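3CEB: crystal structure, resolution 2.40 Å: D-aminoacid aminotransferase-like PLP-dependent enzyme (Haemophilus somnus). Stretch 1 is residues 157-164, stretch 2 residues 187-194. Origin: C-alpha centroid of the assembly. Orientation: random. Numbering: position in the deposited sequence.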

# COMPACT_ATOMS: atom_id res chain seq x y z
N GLY A 157 -1.10 4.61 2.57
CA GLY A 157 -1.72 3.75 1.56
C GLY A 157 -2.98 4.29 0.90
O GLY A 157 -3.72 5.10 1.48
N THR A 158 -3.23 3.83 -0.32
CA THR A 158 -4.41 4.29 -1.00
C THR A 158 -5.58 3.60 -0.30
O THR A 158 -6.60 4.21 -0.07
CB THR A 158 -4.40 4.03 -2.52
OG1 THR A 158 -4.20 2.64 -2.78
CG2 THR A 158 -3.31 4.84 -3.23
N GLN A 159 -5.42 2.35 0.10
CA GLN A 159 -6.56 1.62 0.67
C GLN A 159 -6.91 2.26 2.02
O GLN A 159 -8.07 2.52 2.37
CB GLN A 159 -6.19 0.14 0.85
CG GLN A 159 -7.32 -0.78 1.38
CD GLN A 159 -8.40 -0.95 0.36
OE1 GLN A 159 -9.50 -0.42 0.54
NE2 GLN A 159 -8.10 -1.63 -0.74
N ARG A 160 -5.86 2.52 2.77
CA ARG A 160 -5.97 3.19 4.05
C ARG A 160 -6.68 4.53 3.85
O ARG A 160 -7.60 4.86 4.59
CB ARG A 160 -4.56 3.40 4.63
CG ARG A 160 -4.46 4.28 5.88
CD ARG A 160 -2.99 4.53 6.21
NE ARG A 160 -2.78 5.16 7.51
CZ ARG A 160 -2.85 6.46 7.71
NH1 ARG A 160 -3.16 7.27 6.72
NH2 ARG A 160 -2.67 6.94 8.91
N ALA A 161 -6.28 5.29 2.84
CA ALA A 161 -6.90 6.61 2.58
C ALA A 161 -8.43 6.50 2.33
O ALA A 161 -9.22 7.32 2.81
CB ALA A 161 -6.18 7.31 1.44
N LYS A 162 -8.84 5.48 1.59
CA LYS A 162 -10.25 5.31 1.21
C LYS A 162 -11.01 4.89 2.44
O LYS A 162 -12.15 5.30 2.67
CB LYS A 162 -10.43 4.27 0.07
CG LYS A 162 -11.86 3.74 -0.26
CD LYS A 162 -12.78 4.66 -1.11
N LEU A 163 -10.38 4.05 3.24
CA LEU A 163 -11.09 3.50 4.39
C LEU A 163 -11.30 4.63 5.41
O LEU A 163 -12.39 4.77 6.00
CB LEU A 163 -10.36 2.28 4.96
CG LEU A 163 -10.45 1.00 4.10
CD1 LEU A 163 -9.60 -0.01 4.71
CD2 LEU A 163 -11.86 0.43 3.96
N LEU A 164 -10.29 5.49 5.54
CA LEU A 164 -10.37 6.63 6.44
C LEU A 164 -11.43 7.56 5.94
O LEU A 164 -12.25 8.07 6.69
CB LEU A 164 -9.03 7.37 6.53
CG LEU A 164 -7.99 6.73 7.45
CD1 LEU A 164 -6.65 7.34 7.20
CD2 LEU A 164 -8.43 6.89 8.92
N LEU A 187 -3.81 -6.81 7.71
CA LEU A 187 -3.26 -5.93 6.73
C LEU A 187 -4.24 -5.31 5.76
O LEU A 187 -5.22 -5.88 5.43
CB LEU A 187 -2.02 -6.52 6.09
CG LEU A 187 -2.00 -7.50 4.94
CD1 LEU A 187 -2.62 -6.98 3.73
CD2 LEU A 187 -0.61 -7.79 4.70
N ILE A 188 -3.96 -4.11 5.33
CA ILE A 188 -4.75 -3.51 4.25
C ILE A 188 -3.80 -2.95 3.17
O ILE A 188 -2.73 -2.40 3.46
CB ILE A 188 -5.67 -2.35 4.73
CG1 ILE A 188 -4.86 -1.29 5.46
CG2 ILE A 188 -6.84 -2.82 5.57
CD1 ILE A 188 -5.70 0.00 5.71
N ASN A 189 -4.18 -3.12 1.91
CA ASN A 189 -3.47 -2.44 0.85
C ASN A 189 -4.33 -2.49 -0.40
O ASN A 189 -5.51 -2.91 -0.32
CB ASN A 189 -2.04 -2.99 0.62
CG ASN A 189 -2.03 -4.45 0.19
OD1 ASN A 189 -3.06 -5.01 -0.22
ND2 ASN A 189 -0.88 -5.07 0.27
N ALA A 190 -3.78 -2.05 -1.53
CA ALA A 190 -4.61 -1.97 -2.76
C ALA A 190 -5.27 -3.32 -3.05
O ALA A 190 -6.42 -3.36 -3.54
CB ALA A 190 -3.79 -1.49 -3.96
N MSE A 191 -4.58 -4.42 -2.70
CA MSE A 191 -5.05 -5.78 -3.04
C MSE A 191 -5.81 -6.45 -1.90
O MSE A 191 -6.29 -7.54 -2.07
CB MSE A 191 -3.88 -6.71 -3.42
CG MSE A 191 -2.98 -6.18 -4.52
SE MSE A 191 -3.93 -5.86 -6.18
CE MSE A 191 -4.59 -7.64 -6.53
N ASN A 192 -5.84 -5.80 -0.74
CA ASN A 192 -6.45 -6.35 0.46
C ASN A 192 -7.30 -5.32 1.17
O ASN A 192 -6.83 -4.50 1.92
CB ASN A 192 -5.41 -6.83 1.45
CG ASN A 192 -4.59 -7.97 0.94
OD1 ASN A 192 -4.84 -9.12 1.30
ND2 ASN A 192 -3.60 -7.68 0.11
N GLY A 193 -8.58 -5.39 0.88
CA GLY A 193 -9.54 -4.50 1.46
C GLY A 193 -9.99 -5.00 2.81
O GLY A 193 -9.43 -5.95 3.38
N LEU A 194 -11.02 -4.35 3.31
CA LEU A 194 -11.50 -4.64 4.62
C LEU A 194 -12.67 -5.59 4.47
O LEU A 194 -13.02 -6.08 3.41
CB LEU A 194 -11.89 -3.35 5.33
CG LEU A 194 -12.44 -3.43 6.75
CD1 LEU A 194 -11.38 -3.92 7.68
CD2 LEU A 194 -12.96 -2.07 7.19
OXT LEU A 194 -13.29 -5.90 5.46
O HOH W 1 -12.06 -2.25 1.75

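The first turns of a helix, residues 158-164, lie against Ile188, the last residue of a strand, and the turn that follows it; the contact buries 349 Å² summed over both sides. The backbones come nearest at Gln159 and Asn189, whose CA atoms are 5.1 Å apart, and have separated to 8.2 Å between the CA atoms of Leu163 and Leu194. Asn189 to Asn192 form a type I beta turn, pinned by Asn192 N to Asn189 O at 2.9 Å and by Asn189 N to Asn192 O at 3.0 Å. The Asn189 side chain points away from the helix and braces the turn from within: its OD1 accepts from Met191 N at 3.0 Å and from Asn192 ND2 at 2.7 Å. Met191, a selenomethionine, also points away and takes no part in the contact.

Gly157 is the N-cap residue, and its O accepts from Ala161 N at 2.9 Å, opening the helical hydrogen-bond ladder. Thr158 points sideways and makes a marginal contact, OG1 to Ala190 CB at 4.3 Å; its hydroxyl is hydrogen-bonded elsewhere in the structure. Gln159 is the center of the interface, with 90 Å² covered by the other stretch. Chi1 is t and chi2 is p, and the amide reaches the turn, where NE2 donates to Asn189 O at 2.9 Å with an N-H...O angle of 159°. That carbonyl also receives Asn192 N, so the side-chain bond ties the helix to the turn's own closing link. The aliphatic part of Gln159 packs as well, CG lying 4.1 Å from Ile188 CB, while the amide carbon CD sits 3.9 Å from Gly193 CA. At the other end of the amide, OE1 accepts a weak hydrogen bond from water 1 at 3.4 Å; the same water accepts from Leu194 N at 2.8 Å, bridging helix and chain terminus.

Arg160 meets the strand through the base of its side chain, CB to Ile188 CD1 at 3.7 Å, while its extended chain leads the guanidinium away to a partner elsewhere in the structure. Ala161 and Lys162 make no contact with stretch 2. One turn after Gln159, Leu163 again points toward stretch 2, its N donating to Gln159 O at 2.9 Å. Leu163 CD1 packs on Ile188 CD1 at 4.0 Å and lies 4.1 Å from Leu194 CB, which Leu163 CD2 also meets, at 4.0 Å. These are apolar contacts that extend the interface beyond the glutamine. Leu164 is out of reach.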